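Local coordinates for Aureochrome1-like protein (Ochromonas danica, PDB 6I20) that binds flavin mononucleotide in a PAS-fold domain and, as in other aureochromes, probably serves as a blue-light sensor of the LOV type, at residues K9-T13 against A14-F18; R51-R54 against F55-G58; K64-E67 against K68-G72. One frame throughout, in Å; residues are numbered along the deposited sequence. Where two conformers were deposited one is given.

Interaction 1 of 3, residues K9-T13 against A14-F18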
# COMPACT_ATOMS: atom_id res chain seq x y z
N LYS A 9 13.38 -7.00 2.57
CA LYS A 9 13.86 -8.35 2.37
C LYS A 9 13.10 -9.35 3.22
O LYS A 9 12.79 -10.46 2.79
CB LYS A 9 15.33 -8.46 2.61
CG LYS A 9 16.16 -7.76 1.57
CD LYS A 9 17.62 -8.08 1.71
CE LYS A 9 18.33 -7.06 2.53
NZ LYS A 9 19.80 -7.20 2.32
N ALA A 10 12.80 -8.97 4.47
CA ALA A 10 12.03 -9.86 5.32
C ALA A 10 10.64 -10.17 4.78
O ALA A 10 10.21 -11.31 4.80
CB ALA A 10 11.90 -9.24 6.71
N LEU A 11 9.95 -9.12 4.34
CA LEU A 11 8.59 -9.29 3.82
C LEU A 11 8.60 -10.10 2.52
O LEU A 11 7.69 -10.88 2.28
CB LEU A 11 7.93 -7.93 3.62
CG LEU A 11 7.62 -7.17 4.90
CD1 LEU A 11 7.27 -5.73 4.56
CD2 LEU A 11 6.55 -7.85 5.71
N GLN A 12 9.66 -9.93 1.74
CA GLN A 12 9.85 -10.72 0.51
C GLN A 12 9.99 -12.21 0.86
O GLN A 12 9.31 -13.09 0.33
CB GLN A 12 11.13 -10.23 -0.19
CG GLN A 12 11.41 -10.79 -1.58
CD GLN A 12 12.76 -10.33 -2.14
OE1 GLN A 12 13.77 -10.29 -1.44
NE2 GLN A 12 12.75 -9.94 -3.40
N THR A 13 10.88 -12.49 1.81
CA THR A 13 11.17 -13.87 2.21
C THR A 13 9.94 -14.53 2.80
O THR A 13 9.67 -15.72 2.58
CB THR A 13 12.31 -13.85 3.23
OG1 THR A 13 13.49 -13.31 2.61
CG2 THR A 13 12.59 -15.23 3.73
N ALA A 14 9.20 -13.76 3.60
CA ALA A 14 7.97 -14.24 4.21
C ALA A 14 6.76 -14.28 3.26
O ALA A 14 5.65 -14.61 3.66
CB ALA A 14 7.65 -13.39 5.44
N GLN A 15 6.98 -13.92 1.98
CA GLN A 15 5.92 -14.00 0.94
C GLN A 15 4.67 -13.18 1.28
O GLN A 15 3.53 -13.61 1.12
CB GLN A 15 5.60 -15.47 0.62
CG GLN A 15 6.79 -16.23 0.10
CD GLN A 15 6.46 -17.68 -0.13
OE1 GLN A 15 6.57 -18.49 0.78
NE2 GLN A 15 6.01 -18.01 -1.32
N GLN A 16 4.92 -11.97 1.77
CA GLN A 16 3.88 -11.03 2.10
C GLN A 16 3.49 -10.11 0.96
O GLN A 16 4.11 -10.15 -0.12
CB GLN A 16 4.30 -10.23 3.34
CG GLN A 16 4.58 -11.12 4.54
CD GLN A 16 3.37 -11.93 4.99
OE1 GLN A 16 2.32 -11.38 5.25
NE2 GLN A 16 3.53 -13.25 5.06
N ASN A 17 2.43 -9.34 1.15
CA ASN A 17 1.87 -8.47 0.08
C ASN A 17 2.36 -7.06 0.36
O ASN A 17 2.00 -6.47 1.36
CB ASN A 17 0.33 -8.43 0.12
CG ASN A 17 -0.29 -9.78 0.12
OD1 ASN A 17 0.25 -10.72 -0.46
ND2 ASN A 17 -1.43 -9.90 0.78
N PHE A 18 3.17 -6.50 -0.52
CA PHE A 18 3.64 -5.16 -0.30
C PHE A 18 4.12 -4.56 -1.60
O PHE A 18 4.41 -5.27 -2.57
CB PHE A 18 4.76 -5.13 0.78
CG PHE A 18 6.04 -5.79 0.34
CD1 PHE A 18 6.20 -7.17 0.49
CD2 PHE A 18 7.06 -5.06 -0.29
CE1 PHE A 18 7.37 -7.80 0.07
CE2 PHE A 18 8.23 -5.71 -0.71
CZ PHE A 18 8.35 -7.08 -0.56
O HOH W 1 7.81 -17.70 3.15
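Ala10 accepts the last regular bond of helix 6-13, its O receiving the N-H of Ala14 at 2.9 Å. From here the chain turns out of the helix, and the segment gives a clear case of the Schellman motif. Leu11 supplies its long outer bond: Gln16 N reaches Leu11 O at 3.0 Å, almost straight on to the carbonyl. The same residue adds the apolar half of the motif. With Leu11 CG anti to the carbonyl carbon (chi1 -69°), CD2 lies 4.0 Å from Gln16 CG and the two side chains run across each other at about a right angle, while Leu11 CB rests against Phe18 CE1 at 3.6 Å. Gln12 makes the inner bond, from Gln15 N to Gln12 O, with the donor standing well above the carbonyl plane. The Phe18 ring also approaches the backbone, CE1 coming 3.5 Å from Gln12 N. Thr13 folds its hydroxyl back on to the helix, OG1 giving a 2.9 Å bond to Lys9 O from the face opposite to Thr13 N, so that two donors grip one oxygen. Its own O takes a water that also donates to Gln15 OE1, and Gln16 NE2 closes back on Ala14 O. Leu11 and Phe18 both pack on Leu113 and Val115 of strand 109-119, seating the turn against the sheet. The reversal is carried by the positive phi of Gln15 (58°). Carbonyls that a helix end would leave without amide partners are thus met by N-H groups from beyond it, while Leu11 packs against Phe18 and the aliphatic part of Gln16.

Interaction 2 of 3, residues R51-R54 against F55-G58. With FMN (flavin mononucleotide), chain E.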
# COMPACT_ATOMS: atom_id res chain seq x y z
N ARG A 51 3.18 3.01 -11.72
CA ARG A 51 1.84 3.49 -11.44
C ARG A 51 1.67 3.83 -9.97
O ARG A 51 2.23 3.16 -9.11
CB ARG A 51 0.81 2.41 -11.83
CG ARG A 51 0.92 1.98 -13.29
CD ARG A 51 0.30 3.03 -14.20
NE ARG A 51 -0.99 3.50 -13.72
CZ ARG A 51 -2.17 2.91 -13.90
NH1 ARG A 51 -3.21 3.43 -13.34
NH2 ARG A 51 -2.32 1.82 -14.66
N ASN A 52 0.92 4.88 -9.66
CA ASN A 52 0.46 5.15 -8.31
C ASN A 52 -0.58 4.10 -7.92
O ASN A 52 -1.45 3.74 -8.72
CB ASN A 52 -0.15 6.55 -8.23
CG ASN A 52 -0.53 6.94 -6.84
OD1 ASN A 52 -1.53 6.46 -6.32
ND2 ASN A 52 0.29 7.79 -6.21
N CYS A 53 -0.53 3.65 -6.67
CA CYS A 53 -1.40 2.56 -6.18
C CYS A 53 -2.93 2.90 -6.10
O CYS A 53 -3.75 2.01 -5.86
CB CYS A 53 -0.84 2.02 -4.84
SG CYS A 53 -0.90 0.24 -4.66
N ARG A 54 -3.30 4.16 -6.39
CA ARG A 54 -4.70 4.52 -6.38
C ARG A 54 -5.52 3.74 -7.39
O ARG A 54 -6.75 3.81 -7.34
CB ARG A 54 -4.89 6.02 -6.58
CG ARG A 54 -4.73 6.49 -7.99
CD ARG A 54 -5.08 7.96 -8.16
NE ARG A 54 -4.16 8.85 -7.50
CZ ARG A 54 -2.99 9.24 -7.99
NH1 ARG A 54 -2.58 8.85 -9.19
NH2 ARG A 54 -2.22 10.04 -7.27
N PHE A 55 -4.90 3.07 -8.35
CA PHE A 55 -5.65 2.21 -9.27
C PHE A 55 -6.48 1.11 -8.60
O PHE A 55 -7.37 0.52 -9.20
CB PHE A 55 -4.78 1.61 -10.41
CG PHE A 55 -3.72 0.64 -9.94
CD1 PHE A 55 -4.05 -0.68 -9.66
CD2 PHE A 55 -2.40 1.04 -9.79
CE1 PHE A 55 -3.07 -1.56 -9.23
CE2 PHE A 55 -1.43 0.15 -9.33
CZ PHE A 55 -1.78 -1.14 -9.03
N LEU A 56 -6.15 0.85 -7.34
CA LEU A 56 -6.94 -0.11 -6.52
C LEU A 56 -8.24 0.45 -5.99
O LEU A 56 -9.05 -0.29 -5.45
CB LEU A 56 -6.08 -0.66 -5.39
CG LEU A 56 -4.89 -1.49 -5.79
CD1 LEU A 56 -4.12 -1.93 -4.54
CD2 LEU A 56 -5.27 -2.71 -6.62
N GLN A 57 -8.45 1.76 -6.14
CA GLN A 57 -9.64 2.39 -5.56
C GLN A 57 -10.76 2.49 -6.59
O GLN A 57 -10.50 2.50 -7.79
CB GLN A 57 -9.27 3.78 -5.05
CG GLN A 57 -8.18 3.74 -3.96
CD GLN A 57 -7.51 5.06 -3.72
OE1 GLN A 57 -7.96 6.13 -4.19
NE2 GLN A 57 -6.39 5.03 -2.95
N GLY A 58 -11.98 2.59 -6.10
CA GLY A 58 -13.14 2.66 -6.99
C GLY A 58 -14.30 3.32 -6.30
O GLY A 58 -14.16 3.92 -5.23
N1 FMN E . -4.07 2.95 -1.84
C2 FMN E . -4.91 1.90 -1.89
O2 FMN E . -6.13 2.13 -2.09
N3 FMN E . -4.50 0.61 -1.76
C4 FMN E . -3.19 0.29 -1.54
O4 FMN E . -2.87 -0.91 -1.35
C4A FMN E . -2.26 1.36 -1.51
N5 FMN E . -0.92 1.10 -1.32
C5A FMN E . -0.08 2.16 -1.22
C6 FMN E . 1.29 1.94 -0.99
C7 FMN E . 2.18 2.96 -0.88
C7M FMN E . 3.67 2.68 -0.61
C8 FMN E . 1.73 4.32 -1.00
C8M FMN E . 2.70 5.46 -0.87
C9 FMN E . 0.40 4.56 -1.22
C9A FMN E . -0.53 3.54 -1.31
N10 FMN E . -1.89 3.79 -1.60
C10 FMN E . -2.75 2.73 -1.63
C1' FMN E . -2.43 5.15 -1.61
C2' FMN E . -2.42 5.86 -2.96
O2' FMN E . -1.23 5.47 -3.67
C3' FMN E . -2.39 7.37 -2.74
O3' FMN E . -1.29 7.76 -1.90
C4' FMN E . -3.66 7.94 -2.16
O4' FMN E . -4.76 7.51 -2.99
C5' FMN E . -3.62 9.51 -2.18
O5' FMN E . -2.96 9.98 -3.41
P FMN E . -3.36 11.46 -3.91
O1P FMN E . -2.64 11.67 -5.19
O2P FMN E . -4.82 11.48 -4.05
O3P FMN E . -2.87 12.36 -2.78
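The contact of Cys53 with Phe55 and Leu56 is local, made within a single 3-10 turn between helix 45-48 and helix 63-75, where the LOV version of the PAS fold lines its flavin pocket. Leu56 N donates to Cys53 O at 3.0 Å, and Gln57 N to Arg54 O, which winds the turn. In one of its two conformers Cys53 SG packs on Leu56 CD1 at 3.9 Å, makes an oblique sulfur-aromatic contact with the Phe55 ring and stands 3.6 Å from FMN C4A, a placing consistent with the cysteine that bonds to this carbon on illumination in LOV domains. Phe55 CG sits between the backbone N and the carbonyl carbon (chi1 66°), which turns the ring back over the preceding backbone, CD2 3.1 Å from Asn52 O and Cys53 O over one face toward the rim; the ring also forms an edge-to-face pair with Tyr43. In one of two conformers, Arg51 CB lies beside Phe55 CD2 and CE2 and NH1 reaches Phe55 CB, with CD2 over one face of the guanidinium, the two planes 55° apart. Asn52 opens an Asx turn: OD1 takes Arg54 N in the carbonyl plane, on a lone pair, and accepts FMN O2' at 2.8 Å. It also lies over the centre of the Arg54 guanidinium, whose NH2 binds FMN O1P at 2.7 Å while NH1 pairs with Asp27. The positive charge of Arg54 probably polarises Asn52 OD1. Gln57, extended beyond CG, brings NE2 between the pyrimidine edge and the ribityl chain, donating to both FMN O2 and FMN O4' at 3.0 Å.

Interaction 3 of 3, residues K64-E67 against K68-G72. With FMN (flavin mononucleotide), chain E.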
# COMPACT_ATOMS: atom_id res chain seq x y z
N LYS A 64 -12.75 9.43 2.61
CA LYS A 64 -12.16 9.79 3.91
C LYS A 64 -11.00 8.89 4.29
O LYS A 64 -10.04 9.37 4.92
CB LYS A 64 -13.24 9.79 5.01
CG LYS A 64 -14.36 10.82 4.82
CD LYS A 64 -15.30 10.89 6.03
CE LYS A 64 -16.63 10.22 5.72
NZ LYS A 64 -17.57 10.08 6.84
N ALA A 65 -11.04 7.62 3.87
CA ALA A 65 -9.90 6.73 4.15
C ALA A 65 -8.73 7.16 3.31
O ALA A 65 -7.57 7.17 3.74
CB ALA A 65 -10.25 5.30 3.85
N VAL A 66 -9.00 7.50 2.04
CA VAL A 66 -7.93 7.96 1.17
C VAL A 66 -7.30 9.25 1.72
O VAL A 66 -6.07 9.42 1.68
CB VAL A 66 -8.49 8.15 -0.29
CG1 VAL A 66 -7.44 8.72 -1.22
CG2 VAL A 66 -8.98 6.81 -0.80
N GLU A 67 -8.12 10.12 2.27
CA GLU A 67 -7.62 11.35 2.89
C GLU A 67 -6.72 11.07 4.09
O GLU A 67 -5.71 11.73 4.27
CB GLU A 67 -8.78 12.25 3.28
CG GLU A 67 -8.39 13.55 3.95
CD GLU A 67 -7.51 14.51 3.15
OE1 GLU A 67 -7.50 14.47 1.91
OE2 GLU A 67 -6.83 15.36 3.78
N LYS A 68 -7.08 10.07 4.88
CA LYS A 68 -6.16 9.67 6.00
C LYS A 68 -4.79 9.22 5.50
O LYS A 68 -3.73 9.55 6.09
CB LYS A 68 -6.82 8.56 6.81
CG LYS A 68 -7.97 9.02 7.63
CD LYS A 68 -8.38 8.01 8.68
CE LYS A 68 -9.72 8.42 9.23
NZ LYS A 68 -10.14 7.64 10.41
N VAL A 69 -4.78 8.46 4.41
CA VAL A 69 -3.52 8.06 3.82
C VAL A 69 -2.74 9.30 3.35
O VAL A 69 -1.53 9.45 3.59
CB VAL A 69 -3.71 7.05 2.67
CG1 VAL A 69 -2.42 6.85 1.93
CG2 VAL A 69 -4.30 5.73 3.17
N ARG A 70 -3.44 10.18 2.64
CA ARG A 70 -2.82 11.37 2.12
C ARG A 70 -2.16 12.19 3.20
O ARG A 70 -1.04 12.65 3.04
CB ARG A 70 -3.90 12.19 1.38
CG ARG A 70 -3.44 13.35 0.55
CD ARG A 70 -4.66 13.99 -0.10
NE ARG A 70 -5.24 13.14 -1.16
CZ ARG A 70 -6.50 12.67 -1.28
NH1 ARG A 70 -6.78 11.90 -2.34
NH2 ARG A 70 -7.47 12.91 -0.39
N LYS A 71 -2.89 12.40 4.29
CA LYS A 71 -2.40 13.19 5.43
C LYS A 71 -1.17 12.54 6.09
O LYS A 71 -0.25 13.25 6.48
CB LYS A 71 -3.51 13.43 6.45
CG LYS A 71 -4.58 14.42 6.01
CD LYS A 71 -5.59 14.76 7.12
CE LYS A 71 -6.85 15.52 6.64
NZ LYS A 71 -7.83 15.93 7.68
N GLY A 72 -1.16 11.21 6.20
CA GLY A 72 0.01 10.50 6.75
C GLY A 72 1.24 10.77 5.92
O GLY A 72 2.33 11.03 6.44
N1 FMN E . -4.07 2.95 -1.84
C2 FMN E . -4.91 1.90 -1.89
O2 FMN E . -6.13 2.13 -2.09
N3 FMN E . -4.50 0.61 -1.76
C4 FMN E . -3.19 0.29 -1.54
O4 FMN E . -2.87 -0.91 -1.35
C4A FMN E . -2.26 1.36 -1.51
N5 FMN E . -0.92 1.10 -1.32
C5A FMN E . -0.08 2.16 -1.22
C6 FMN E . 1.29 1.94 -0.99
C7 FMN E . 2.18 2.96 -0.88
C7M FMN E . 3.67 2.68 -0.61
C8 FMN E . 1.73 4.32 -1.00
C8M FMN E . 2.70 5.46 -0.87
C9 FMN E . 0.40 4.56 -1.22
C9A FMN E . -0.53 3.54 -1.31
N10 FMN E . -1.89 3.79 -1.60
C10 FMN E . -2.75 2.73 -1.63
C1' FMN E . -2.43 5.15 -1.61
C2' FMN E . -2.42 5.86 -2.96
O2' FMN E . -1.23 5.47 -3.67
C3' FMN E . -2.39 7.37 -2.74
O3' FMN E . -1.29 7.76 -1.90
C4' FMN E . -3.66 7.94 -2.16
O4' FMN E . -4.76 7.51 -2.99
C5' FMN E . -3.62 9.51 -2.18
O5' FMN E . -2.96 9.98 -3.41
P FMN E . -3.36 11.46 -3.91
O1P FMN E . -2.64 11.67 -5.19
O2P FMN E . -4.82 11.48 -4.05
O3P FMN E . -2.87 12.36 -2.78
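Arg70 and Glu67 meet because each side chain leaves the helix with CG anti to the backbone N and then bends: Glu67 at chi2 (61°), Arg70 further out at chi3 (-71°). The bends bring Glu67 OE1 to Arg70 NH2 at 2.8 Å in a salt bridge. The side chains cross at about a right angle, and the carboxylate is turned 41° from the guanidinium; OE1 lies close to the guanidinium plane and is met on its anti side. The neighbouring edge of the guanidinium faces the FMN phosphate, with NH1 on O2P at 2.6 Å and NE on O3P at 3.0 Å, a side-on grip on two oxygens, with a weak second bond from NE to O2P. Carboxylate and phosphate together probably keep the arginine charged and hold the plane against rotation. The setting is helix 63-75 of the LOV-type PAS fold, lying over the sheet beside the flavin tail; its backbone runs in regular i to i+4 bonds, such as Arg70 N to Val66 O at 2.9 Å. Val66 lies against the arginine, its O over one guanidinium face but offset toward the rim, and CG1 3.4 Å from Arg70 NH1. One turn on, Val69 CG1 touches FMN C1' at 3.9 Å, while Ala65 and Val66 rest on Leu83 of strand 79-86. A leucine in place of Arg70 would probably leave Glu67 OE1 without its mate and the phosphate oxygens O2P and O3P short of the charge that grips them. The CG1 methyl of Val66 also lies 3.4 Å from FMN O4'.

In the fold
The three interactions follow one another along the chain. Interactions 2 and 3 lie with their centres about 14 Å apart and touch where Gln57 OE1 meets Val66 CG2 at 3.6 Å; both line the same FMN, interaction 2 reaching ring system, ribityl chain and phosphate, interaction 3 the latter two. Interaction 1 sits beyond the chain's centre from both, about 21 Å and about 25 Å away between centres. It leads from helix 6-13 into strand 18-21, beside strand 109-119 in the antiparallel sheet. Gln116 of that strand bonds FMN through its side chain and Asn17 through its backbone, a link by which, as in other LOV domains, a flavin change could reach the segment after helix 6-13.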